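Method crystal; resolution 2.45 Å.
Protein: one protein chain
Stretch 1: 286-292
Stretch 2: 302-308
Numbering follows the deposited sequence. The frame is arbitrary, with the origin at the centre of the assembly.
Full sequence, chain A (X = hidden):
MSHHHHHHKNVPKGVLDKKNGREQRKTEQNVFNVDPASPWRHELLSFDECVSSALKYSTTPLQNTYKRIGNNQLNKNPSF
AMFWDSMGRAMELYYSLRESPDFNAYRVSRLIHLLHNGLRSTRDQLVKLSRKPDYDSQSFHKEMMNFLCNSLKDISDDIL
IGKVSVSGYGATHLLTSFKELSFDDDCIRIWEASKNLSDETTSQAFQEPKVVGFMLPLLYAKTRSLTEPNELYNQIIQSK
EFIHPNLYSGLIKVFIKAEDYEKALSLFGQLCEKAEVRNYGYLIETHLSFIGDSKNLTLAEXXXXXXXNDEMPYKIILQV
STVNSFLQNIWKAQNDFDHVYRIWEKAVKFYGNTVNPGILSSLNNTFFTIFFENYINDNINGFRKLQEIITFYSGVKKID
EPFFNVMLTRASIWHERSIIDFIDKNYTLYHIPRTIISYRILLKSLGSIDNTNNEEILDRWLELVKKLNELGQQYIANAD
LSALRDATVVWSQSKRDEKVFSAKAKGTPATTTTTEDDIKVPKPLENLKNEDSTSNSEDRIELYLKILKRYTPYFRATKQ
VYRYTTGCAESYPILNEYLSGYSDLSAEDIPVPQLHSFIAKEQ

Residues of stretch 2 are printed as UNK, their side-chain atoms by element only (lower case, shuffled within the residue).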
ATOM      1  N   THR A 286      18.583   6.945   0.012  1.00 62.78           N
ATOM      2  CA  THR A 286      19.510   6.637   1.096  1.00 71.57           C
ATOM      3  C   THR A 286      19.093   7.325   2.388  1.00 67.49           C
ATOM      4  O   THR A 286      19.058   6.688   3.448  1.00 62.23           O
ATOM      5  CB  THR A 286      20.935   7.032   0.706  1.00 77.01           C
ATOM      6  OG1 THR A 286      20.943   8.376   0.215  1.00 82.87           O
ATOM      7  CG2 THR A 286      21.462   6.099  -0.368  1.00 76.46           C
ATOM      8  N   HIS A 287      18.758   8.617   2.320  1.00 62.42           N
ATOM      9  CA  HIS A 287      18.308   9.336   3.509  1.00 67.14           C
ATOM     10  C   HIS A 287      17.126   8.627   4.159  1.00 65.50           C
ATOM     11  O   HIS A 287      17.133   8.365   5.367  1.00 62.09           O
ATOM     12  CB  HIS A 287      17.946  10.776   3.144  1.00 63.28           C
ATOM     13  CG  HIS A 287      17.699  11.663   4.326  1.00 68.28           C
ATOM     14  ND1 HIS A 287      18.330  12.879   4.484  1.00 71.22           N
ATOM     15  CD2 HIS A 287      16.880  11.522   5.396  1.00 66.60           C
ATOM     16  CE1 HIS A 287      17.919  13.443   5.606  1.00 71.45           C
ATOM     17  NE2 HIS A 287      17.039  12.640   6.178  1.00 72.00           N
ATOM     18  N   LEU A 288      16.103   8.295   3.365  1.00 60.24           N
ATOM     19  CA  LEU A 288      14.956   7.574   3.907  1.00 65.34           C
ATOM     20  C   LEU A 288      15.355   6.203   4.438  1.00 66.78           C
ATOM     21  O   LEU A 288      14.746   5.709   5.394  1.00 69.92           O
ATOM     22  CB  LEU A 288      13.867   7.432   2.843  1.00 58.09           C
ATOM     23  CG  LEU A 288      13.183   8.723   2.391  1.00 70.43           C
ATOM     24  CD1 LEU A 288      12.172   8.434   1.293  1.00 73.00           C
ATOM     25  CD2 LEU A 288      12.517   9.421   3.567  1.00 58.53           C
ATOM     26  N   SER A 289      16.371   5.575   3.841  1.00 65.79           N
ATOM     27  CA  SER A 289      16.840   4.290   4.347  1.00 69.87           C
ATOM     28  C   SER A 289      17.406   4.423   5.758  1.00 69.42           C
ATOM     29  O   SER A 289      17.209   3.535   6.597  1.00 62.23           O
ATOM     30  CB  SER A 289      17.881   3.699   3.396  1.00 72.63           C
ATOM     31  OG  SER A 289      18.262   2.398   3.808  1.00 85.06           O
ATOM     32  N   PHE A 290      18.102   5.529   6.046  1.00 62.40           N
ATOM     33  CA  PHE A 290      18.595   5.748   7.404  1.00 72.44           C
ATOM     34  C   PHE A 290      17.452   5.867   8.402  1.00 73.78           C
ATOM     35  O   PHE A 290      17.612   5.516   9.577  1.00 75.83           O
ATOM     36  CB  PHE A 290      19.468   7.003   7.469  1.00 72.11           C
ATOM     37  CG  PHE A 290      20.874   6.799   6.987  1.00 75.56           C
ATOM     38  CD1 PHE A 290      21.806   6.142   7.777  1.00 78.11           C
ATOM     39  CD2 PHE A 290      21.272   7.282   5.751  1.00 73.32           C
ATOM     40  CE1 PHE A 290      23.107   5.959   7.337  1.00 74.75           C
ATOM     41  CE2 PHE A 290      22.570   7.102   5.304  1.00 75.68           C
ATOM     42  CZ  PHE A 290      23.489   6.440   6.099  1.00 73.93           C
ATOM     43  N   ILE A 291      16.297   6.356   7.956  1.00 64.95           N
ATOM     44  CA  ILE A 291      15.173   6.568   8.858  1.00 67.80           C
ATOM     45  C   ILE A 291      14.427   5.265   9.108  1.00 72.20           C
ATOM     46  O   ILE A 291      14.145   4.906  10.257  1.00 75.59           O
ATOM     47  CB  ILE A 291      14.238   7.650   8.289  1.00 69.41           C
ATOM     48  CG1 ILE A 291      14.981   8.979   8.170  1.00 66.84           C
ATOM     49  CG2 ILE A 291      12.987   7.791   9.148  1.00 69.05           C
ATOM     50  CD1 ILE A 291      14.141  10.084   7.581  1.00 64.14           C
ATOM     51  N   GLY A 292      14.102   4.538   8.043  1.00 69.02           N
ATOM     52  CA  GLY A 292      13.236   3.382   8.158  1.00 64.70           C
ATOM     53  C   GLY A 292      13.937   2.044   8.284  1.00 68.27           C
ATOM     54  O   GLY A 292      13.296   1.044   8.623  1.00 72.66           O
ATOM     55  N   UNK A 302      17.786  11.191  14.031  1.00 71.66           N
ATOM     56  CA  UNK A 302      18.532  12.359  13.573  1.00 84.13           C
ATOM     57  C   UNK A 302      18.216  12.660  12.113  1.00 76.62           C
ATOM     58  O   UNK A 302      17.944  13.810  11.749  1.00 85.12           O
ATOM     59  c   UNK A 302      20.031  12.145  13.782  1.00 87.22           C
ATOM     60  o   UNK A 302      20.478  10.971  13.132  1.00 96.88           O
ATOM     61  N   UNK A 303      18.225  11.629  11.264  1.00 70.70           N
ATOM     62  CA  UNK A 303      17.847  11.822   9.870  1.00 75.86           C
ATOM     63  C   UNK A 303      16.379  12.206   9.734  1.00 75.10           C
ATOM     64  O   UNK A 303      16.017  12.944   8.809  1.00 72.97           O
ATOM     65  c   UNK A 303      19.551  10.502   8.538  1.00 73.00           C
ATOM     66  c   UNK A 303      20.592  10.068   9.344  1.00 73.29           C
ATOM     67  c   UNK A 303      21.121  10.847   6.749  1.00 77.31           C
ATOM     68  c   UNK A 303      18.147  10.560   9.064  1.00 74.15           C
ATOM     69  c   UNK A 303      19.830  10.891   7.238  1.00 72.16           C
ATOM     70  c   UNK A 303      22.151  10.409   7.560  1.00 75.73           C
ATOM     71  c   UNK A 303      21.886  10.019   8.861  1.00 77.19           C
ATOM     72  N   UNK A 304      15.527  11.721  10.640  1.00 73.20           N
ATOM     73  CA  UNK A 304      14.125  12.124  10.625  1.00 70.70           C
ATOM     74  C   UNK A 304      13.979  13.605  10.952  1.00 77.22           C
ATOM     75  O   UNK A 304      13.160  14.303  10.341  1.00 76.96           O
ATOM     76  c   UNK A 304      11.545  12.526  12.859  1.00 71.97           C
ATOM     77  c   UNK A 304      13.326  11.268  11.609  1.00 68.85           C
ATOM     78  c   UNK A 304      10.237  12.935  13.033  1.00 73.54           C
ATOM     79  c   UNK A 304       9.606  11.718  11.070  1.00 67.96           C
ATOM     80  c   UNK A 304      10.917  11.313  10.902  1.00 62.40           C
ATOM     81  c   UNK A 304      11.901  11.715  11.791  1.00 69.93           C
ATOM     82  c   UNK A 304       9.265  12.530  12.136  1.00 71.97           C
ATOM     83  N   UNK A 305      14.763  14.100  11.913  1.00 77.75           N
ATOM     84  CA  UNK A 305      14.724  15.520  12.241  1.00 79.68           C
ATOM     85  C   UNK A 305      15.279  16.371  11.108  1.00 76.32           C
ATOM     86  O   UNK A 305      14.850  17.516  10.926  1.00 72.32           O
ATOM     87  c   UNK A 305      15.501  15.788  13.531  1.00 87.47           C
ATOM     88  o   UNK A 305      13.687  14.858  14.767  1.00 94.10           O
ATOM     89  o   UNK A 305      15.698  14.680  15.629  1.00 98.67           O
ATOM     90  c   UNK A 305      14.920  15.056  14.727  1.00 92.65           C
ATOM     91  N   UNK A 306      16.231  15.834  10.338  1.00 76.46           N
ATOM     92  CA  UNK A 306      16.778  16.572   9.207  1.00 77.80           C
ATOM     93  C   UNK A 306      15.719  16.872   8.154  1.00 75.47           C
ATOM     94  O   UNK A 306      15.838  17.871   7.437  1.00 79.51           O
ATOM     95  c   UNK A 306      20.327  14.996   8.849  1.00 78.05           C
ATOM     96  c   UNK A 306      19.162  15.720   9.502  1.00 73.46           C
ATOM     97  n   UNK A 306      22.752  14.435   9.092  1.00 99.22           N
ATOM     98  c   UNK A 306      17.945  15.796   8.592  1.00 75.07           C
ATOM     99  c   UNK A 306      21.568  15.073   9.728  1.00 90.33           C
ATOM    100  N   UNK A 307      14.685  16.037   8.051  1.00 71.41           N
ATOM    101  CA  UNK A 307      13.562  16.353   7.176  1.00 72.45           C
ATOM    102  C   UNK A 307      12.617  17.336   7.854  1.00 81.42           C
ATOM    103  O   UNK A 307      12.147  18.295   7.229  1.00 86.87           O
ATOM    104  c   UNK A 307      13.797  14.111   6.053  1.00 65.32           C
ATOM    105  c   UNK A 307      13.138  12.847   5.547  1.00 62.26           C
ATOM    106  c   UNK A 307      11.648  15.388   5.860  1.00 64.19           C
ATOM    107  c   UNK A 307      12.832  15.064   6.758  1.00 69.05           C
ATOM    108  N   UNK A 308      12.328  17.118   9.140  1.00 79.01           N
ATOM    109  CA  UNK A 308      11.399  17.983   9.863  1.00 74.97           C
ATOM    110  C   UNK A 308      11.935  19.407   9.937  1.00 77.14           C
ATOM    111  O   UNK A 308      11.197  20.376   9.726  1.00 80.56           O
ATOM    112  c   UNK A 308       9.157  15.949  10.497  1.00 71.36           C
ATOM    113  c   UNK A 308      10.517  16.004  11.168  1.00 77.73           C
ATOM    114  c   UNK A 308      11.119  17.410  11.266  1.00 80.16           C
ATOM    115  c   UNK A 308      10.209  18.342  12.056  1.00 78.90           C
TER

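Position 302 carries one carbon and one oxygen, unbranched, and touches nothing on stretch 1. A hydroxymethyl group makes it Ser302. Its hydroxyl is hydrogen-bonded elsewhere in the structure, a role that suits a small polar side chain on a partly exposed turn of helix.

Position 303 has seven carbons, one followed by a ring of six, with no oxygen on the ring. Its CA-to-CB bond points toward stretch 1, and the ring lies close to both His287 and Phe290. This is Phe303, tyrosine being excluded by the missing hydroxyl. Its ring forms an offset stack with that of Phe290, the centroids 4.3 Å apart and the planes within 10° of parallel, while CB of Phe290 sits over its face, 3.8 Å from the ring centroid. The edge of Phe303 meets the face of His287, with the planes at 81°. A flat apolar ring can thus offer its face to one neighbour and its edge to another.

Position 304 again shows one carbon and a six-carbon ring, with no further atom. Its CA-to-CB bond points sideways and the end of the side chain leads elsewhere, so its contact is modest, CB lying 4.3 Å from CG2 of Ile291. This is Phe304, a buried residue, as suits a hydrocarbon ring.

Position 305 has two carbons, the second bearing two oxygens, and makes no contact with stretch 1. The short carboxylate identifies Asp305; its CA-to-CB bond points away from stretch 1, and the residue is partly exposed, a favourable setting for a charge.

Position 306 is a row of four carbons ending in nitrogen. Its CB lies 3.8 Å from CE1 of His287, at the imidazole edge. This is Lys306, whose extended chain leads the amino group off from stretch 1, so the contact gains aliphatic packing without burying charge against it.

Position 307 has four carbons, forked at the first, with one arm two carbons long, and they pack on His287, Leu288 and Ile291. This is Ile307. Its CD1 lies 3.6 Å from CD1 of Ile291 and 4.0 Å from CD2 of Leu288, filling an apolar space between the helices.

Position 308 has the same forked four-carbon pattern but is out of reach of stretch 1. It is Ile308, partly exposed, and this contact does not account for its type.

The two helices run at 127° between their directions, their axes approaching to 8.6 Å. Aromatic and aliphatic packing supplies most of the contact. Within it, NE2 of His287 donates a hydrogen bond to the backbone O of Phe303 (2.8 Å, nearly linear at 167°), while ND1 is satisfied elsewhere, so the imidazole is buried without an unmet polar atom.

Stretch 2 302-308: SFFDKII
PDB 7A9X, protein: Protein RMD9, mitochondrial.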